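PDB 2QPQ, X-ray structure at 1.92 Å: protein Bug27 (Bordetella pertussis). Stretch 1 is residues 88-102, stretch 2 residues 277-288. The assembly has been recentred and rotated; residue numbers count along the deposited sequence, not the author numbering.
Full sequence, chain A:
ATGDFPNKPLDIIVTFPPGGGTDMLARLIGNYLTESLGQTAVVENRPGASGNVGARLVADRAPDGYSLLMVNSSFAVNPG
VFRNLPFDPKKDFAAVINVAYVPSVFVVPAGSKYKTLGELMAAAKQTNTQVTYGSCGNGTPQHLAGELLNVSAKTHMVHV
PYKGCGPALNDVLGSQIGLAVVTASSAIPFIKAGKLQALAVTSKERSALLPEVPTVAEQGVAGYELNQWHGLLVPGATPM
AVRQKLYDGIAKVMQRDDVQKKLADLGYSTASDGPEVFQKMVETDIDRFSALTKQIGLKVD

Stretch 1 88-102: DPKKDFAAVINVAYV
Stretch 2 (277-288) VFQKMVETDIDR

At the apolar centre of this contact, helix 277-288 sets the ring of F278 against strand 93-102. The two axes approach to 7.0 Å and their N-to-C directions differ by 122°, so the extended strand (A95 phi/psi -78/146, N98 -100/120) runs obliquely against the regular helix (near -62/-44). Backbones come closest where A95 and Q279 sit with their CA atoms 4.9 Å apart, and the small alanine suits such closeness: its CB points toward the helix and packs 3.6 Å from CD2 of F278. F278, buried, holds chi1 at t (-175°) with chi2 29°, so that its ring stands across the strand's direction and turns one face to N98. That face receives N98, whose CB lies 3.8 Å from the F278 ring centroid and 14° off the ring normal, a CH-pi contact. The chi1 of N98 is t (175°), and its amide atoms OD1 and ND2 are satisfied by hydrogen bonds elsewhere in the structure, so a polar residue can be buried here at little cost.

Farther along the strand, Y101 meets M281 of the helix, whose side chain (m, t, p) brings its flexible thioether to the tyrosine; the chi1 of -72° (m) and chi2 of -86° of Y101 bring its ring end nearer the helix. M281 CE lies 3.9 Å from Y101 CZ and 3.1 Å from Y101 OH.

At A95 and on its N-terminal side the contact turns polar. Q279, with chi angles t, p and 34°, curls its amide to the strand, and A95 N donates to Q279 OE1 at 2.8 Å. The other end of the amide is used within the helix, Q279 NE2 donating to E283 OE2 at 2.8 Å. A glutamine suits this place because it offers acceptor and donor together. Its NE2 also donates to water 1, 3.1 Å away, which lies 2.6 Å from P89 O and 2.9 Å from K90 O.

Before the strand, P89 and K90 lie beside the later part of the helix, P89 CA 8.4 Å from I286 CA and K90 CA 6.4 Å from E283 CA, and a type I turn from K90 to F93 then leads into the strand. The compact P89 ring sets CB 4.0 Å from CD1 of I286 (m, t). K90, nearly extended (m, t, t, t), runs its methylenes along the helix, CD 3.9 Å from E283 CG and CE 3.8 Å from I286 CG2, before its amine reaches the exposed edge. There K90 NZ forms a salt bridge with D287 OD1 at 2.8 Å, while water 2 links K90 NZ (3.0 Å) to E283 OE1 (2.8 Å). In all, 639 Å² is buried, both sides summed.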

# COMPACT_ATOMS: atom_id res chain seq x y z
N ASP A 88 -15.61 -4.66 12.45
CA ASP A 88 -15.26 -5.97 11.90
C ASP A 88 -14.74 -5.68 10.49
O ASP A 88 -15.51 -5.30 9.62
CB ASP A 88 -16.48 -6.86 11.84
CG ASP A 88 -16.17 -8.26 11.31
OD1 ASP A 88 -15.23 -8.49 10.53
OD2 ASP A 88 -16.92 -9.18 11.66
N PRO A 89 -13.44 -5.86 10.26
CA PRO A 89 -12.83 -5.43 9.00
C PRO A 89 -13.26 -6.29 7.80
O PRO A 89 -13.09 -5.88 6.64
CB PRO A 89 -11.32 -5.60 9.26
CG PRO A 89 -11.28 -6.80 10.20
CD PRO A 89 -12.48 -6.58 11.12
N LYS A 90 -13.82 -7.47 8.07
CA LYS A 90 -14.44 -8.25 7.01
C LYS A 90 -15.94 -7.93 6.85
O LYS A 90 -16.37 -7.56 5.77
CB LYS A 90 -14.20 -9.74 7.22
CG LYS A 90 -12.72 -10.09 7.21
CD LYS A 90 -12.54 -11.57 7.17
CE LYS A 90 -11.09 -11.95 7.27
NZ LYS A 90 -10.99 -13.46 7.43
N LYS A 91 -16.72 -8.02 7.91
CA LYS A 91 -18.17 -7.89 7.74
C LYS A 91 -18.64 -6.45 7.51
O LYS A 91 -19.66 -6.23 6.80
CB LYS A 91 -18.91 -8.44 8.94
CG LYS A 91 -20.46 -8.41 8.78
CD LYS A 91 -20.96 -9.58 7.89
CE LYS A 91 -22.46 -9.50 7.73
NZ LYS A 91 -22.85 -9.98 6.36
N ASP A 92 -17.91 -5.50 8.08
CA ASP A 92 -18.42 -4.12 8.10
C ASP A 92 -18.11 -3.30 6.83
O ASP A 92 -18.43 -2.12 6.77
CB ASP A 92 -17.96 -3.37 9.34
CG ASP A 92 -18.60 -3.90 10.62
OD1 ASP A 92 -19.61 -4.63 10.54
OD2 ASP A 92 -18.06 -3.58 11.70
N PHE A 93 -17.45 -3.93 5.88
CA PHE A 93 -17.03 -3.32 4.62
C PHE A 93 -17.24 -4.29 3.48
O PHE A 93 -17.11 -5.52 3.67
CB PHE A 93 -15.55 -2.90 4.69
CG PHE A 93 -15.24 -1.97 5.84
CD1 PHE A 93 -15.42 -0.59 5.71
CD2 PHE A 93 -14.82 -2.48 7.06
CE1 PHE A 93 -15.17 0.26 6.80
CE2 PHE A 93 -14.57 -1.61 8.14
CZ PHE A 93 -14.75 -0.27 7.98
N ALA A 94 -17.51 -3.74 2.30
CA ALA A 94 -17.67 -4.50 1.07
C ALA A 94 -16.85 -3.79 -0.00
O ALA A 94 -16.89 -2.55 -0.15
CB ALA A 94 -19.13 -4.55 0.65
N ALA A 95 -16.12 -4.58 -0.76
CA ALA A 95 -15.21 -4.03 -1.75
C ALA A 95 -15.93 -3.56 -3.00
O ALA A 95 -16.93 -4.16 -3.41
CB ALA A 95 -14.18 -5.09 -2.13
N VAL A 96 -15.42 -2.50 -3.61
CA VAL A 96 -15.96 -1.98 -4.87
C VAL A 96 -14.97 -2.19 -6.00
O VAL A 96 -15.28 -2.85 -7.03
CB VAL A 96 -16.28 -0.48 -4.77
CG1 VAL A 96 -16.73 0.06 -6.14
CG2 VAL A 96 -17.40 -0.31 -3.69
N ILE A 97 -13.76 -1.67 -5.81
CA ILE A 97 -12.77 -1.75 -6.88
C ILE A 97 -11.37 -1.57 -6.35
O ILE A 97 -11.16 -0.73 -5.48
CB ILE A 97 -13.05 -0.69 -8.03
CG1 ILE A 97 -12.06 -0.84 -9.20
CG2 ILE A 97 -13.03 0.78 -7.48
CD1 ILE A 97 -12.50 0.01 -10.47
N ASN A 98 -10.44 -2.39 -6.86
CA ASN A 98 -9.01 -2.14 -6.70
C ASN A 98 -8.48 -1.51 -7.96
O ASN A 98 -8.58 -2.13 -9.04
CB ASN A 98 -8.28 -3.45 -6.45
CG ASN A 98 -6.79 -3.27 -6.41
OD1 ASN A 98 -6.30 -2.28 -5.86
ND2 ASN A 98 -6.05 -4.23 -6.98
N VAL A 99 -7.92 -0.30 -7.83
CA VAL A 99 -7.52 0.53 -8.99
C VAL A 99 -6.00 0.53 -9.34
O VAL A 99 -5.61 0.92 -10.45
CB VAL A 99 -8.04 1.97 -8.86
CG1 VAL A 99 -9.57 2.01 -8.67
CG2 VAL A 99 -7.38 2.70 -7.67
N ALA A 100 -5.15 0.11 -8.42
CA ALA A 100 -3.71 0.17 -8.63
C ALA A 100 -2.94 -0.64 -7.61
O ALA A 100 -3.28 -0.67 -6.40
CB ALA A 100 -3.21 1.61 -8.55
N TYR A 101 -1.85 -1.21 -8.09
CA TYR A 101 -0.86 -1.81 -7.20
C TYR A 101 0.37 -0.92 -7.22
O TYR A 101 0.61 -0.19 -8.20
CB TYR A 101 -0.46 -3.18 -7.69
CG TYR A 101 -1.51 -4.25 -7.53
CD1 TYR A 101 -1.63 -4.96 -6.34
CD2 TYR A 101 -2.35 -4.59 -8.60
CE1 TYR A 101 -2.58 -5.98 -6.20
CE2 TYR A 101 -3.31 -5.59 -8.49
CZ TYR A 101 -3.42 -6.28 -7.28
OH TYR A 101 -4.37 -7.27 -7.17
N VAL A 102 1.14 -0.95 -6.15
CA VAL A 102 2.51 -0.46 -6.22
C VAL A 102 3.41 -1.39 -5.42
O VAL A 102 3.17 -1.63 -4.22
CB VAL A 102 2.69 1.05 -5.83
CG1 VAL A 102 2.66 1.26 -4.29
CG2 VAL A 102 4.04 1.59 -6.36
N VAL A 277 -13.69 -10.00 -6.60
CA VAL A 277 -12.27 -10.29 -6.58
C VAL A 277 -11.58 -9.47 -5.47
O VAL A 277 -10.74 -10.00 -4.67
CB VAL A 277 -11.58 -9.98 -7.92
CG1 VAL A 277 -10.04 -10.09 -7.76
CG2 VAL A 277 -12.10 -10.94 -9.03
N PHE A 278 -11.94 -8.18 -5.40
CA PHE A 278 -11.25 -7.30 -4.48
C PHE A 278 -11.62 -7.72 -3.03
O PHE A 278 -10.75 -7.74 -2.14
CB PHE A 278 -11.56 -5.79 -4.78
CG PHE A 278 -10.78 -4.80 -3.92
CD1 PHE A 278 -9.50 -5.12 -3.41
CD2 PHE A 278 -11.29 -3.53 -3.66
CE1 PHE A 278 -8.79 -4.21 -2.65
CE2 PHE A 278 -10.57 -2.61 -2.89
CZ PHE A 278 -9.31 -2.97 -2.38
N GLN A 279 -12.89 -8.03 -2.81
CA GLN A 279 -13.32 -8.52 -1.49
C GLN A 279 -12.53 -9.74 -1.06
O GLN A 279 -12.10 -9.85 0.11
CB GLN A 279 -14.83 -8.84 -1.44
CG GLN A 279 -15.33 -9.25 -0.02
CD GLN A 279 -15.20 -8.10 0.96
OE1 GLN A 279 -15.37 -6.96 0.57
NE2 GLN A 279 -14.86 -8.38 2.21
N LYS A 280 -12.35 -10.68 -1.99
CA LYS A 280 -11.54 -11.85 -1.68
C LYS A 280 -10.09 -11.47 -1.32
O LYS A 280 -9.52 -12.02 -0.37
CB LYS A 280 -11.59 -12.85 -2.83
CG LYS A 280 -10.98 -14.26 -2.55
CD LYS A 280 -11.81 -15.08 -1.57
CE LYS A 280 -11.19 -16.49 -1.39
NZ LYS A 280 -11.53 -17.06 -0.06
N MET A 281 -9.50 -10.54 -2.08
CA MET A 281 -8.13 -10.09 -1.83
C MET A 281 -8.02 -9.47 -0.44
O MET A 281 -7.08 -9.75 0.29
CB MET A 281 -7.71 -9.02 -2.85
CG MET A 281 -7.94 -9.34 -4.32
SD MET A 281 -7.38 -8.03 -5.43
CE MET A 281 -5.86 -7.55 -4.51
N VAL A 282 -9.00 -8.62 -0.08
CA VAL A 282 -9.01 -7.96 1.25
C VAL A 282 -9.00 -9.05 2.34
O VAL A 282 -8.19 -9.00 3.26
CB VAL A 282 -10.23 -7.00 1.45
CG1 VAL A 282 -10.36 -6.50 2.94
CG2 VAL A 282 -10.16 -5.81 0.51
N GLU A 283 -9.89 -10.02 2.23
CA GLU A 283 -10.01 -11.06 3.29
C GLU A 283 -8.79 -11.98 3.35
O GLU A 283 -8.31 -12.33 4.41
CB GLU A 283 -11.33 -11.84 3.08
CG GLU A 283 -12.53 -10.94 3.37
CD GLU A 283 -13.88 -11.66 3.32
OE1 GLU A 283 -13.88 -12.88 3.60
OE2 GLU A 283 -14.92 -11.00 3.05
N THR A 284 -8.29 -12.36 2.18
CA THR A 284 -7.08 -13.17 2.08
C THR A 284 -5.87 -12.45 2.70
O THR A 284 -5.08 -13.07 3.40
CB THR A 284 -6.78 -13.50 0.62
OG1 THR A 284 -7.84 -14.32 0.13
CG2 THR A 284 -5.43 -14.21 0.49
N ASP A 285 -5.75 -11.14 2.46
CA ASP A 285 -4.59 -10.39 2.96
C ASP A 285 -4.73 -10.14 4.46
O ASP A 285 -3.76 -10.12 5.19
CB ASP A 285 -4.40 -9.10 2.18
CG ASP A 285 -3.60 -9.30 0.88
OD1 ASP A 285 -3.15 -10.45 0.61
OD2 ASP A 285 -3.39 -8.32 0.15
N ILE A 286 -5.96 -9.96 4.92
CA ILE A 286 -6.18 -9.85 6.34
C ILE A 286 -5.63 -11.09 7.01
O ILE A 286 -4.86 -10.98 7.98
CB ILE A 286 -7.68 -9.67 6.67
CG1 ILE A 286 -8.11 -8.23 6.34
CG2 ILE A 286 -7.93 -9.98 8.19
CD1 ILE A 286 -9.60 -7.95 6.48
N ASP A 287 -5.99 -12.26 6.48
CA ASP A 287 -5.57 -13.55 7.06
C ASP A 287 -4.05 -13.69 7.01
O ASP A 287 -3.42 -14.08 7.97
CB ASP A 287 -6.26 -14.70 6.33
CG ASP A 287 -7.77 -14.78 6.62
OD1 ASP A 287 -8.27 -14.14 7.59
OD2 ASP A 287 -8.46 -15.53 5.88
N ARG A 288 -3.47 -13.37 5.87
CA ARG A 288 -2.05 -13.53 5.65
C ARG A 288 -1.22 -12.57 6.53
O ARG A 288 -0.21 -12.96 7.14
CB ARG A 288 -1.79 -13.31 4.17
CG ARG A 288 -0.38 -13.05 3.78
CD ARG A 288 -0.44 -12.28 2.49
NE ARG A 288 0.91 -12.19 1.97
CZ ARG A 288 1.30 -11.32 1.05
NH1 ARG A 288 0.44 -10.42 0.57
NH2 ARG A 288 2.54 -11.38 0.64
O HOH W 1 -14.27 -6.15 4.30
O HOH W 2 -12.36 -14.70 5.08
O HOH W 3 -17.11 -10.56 4.71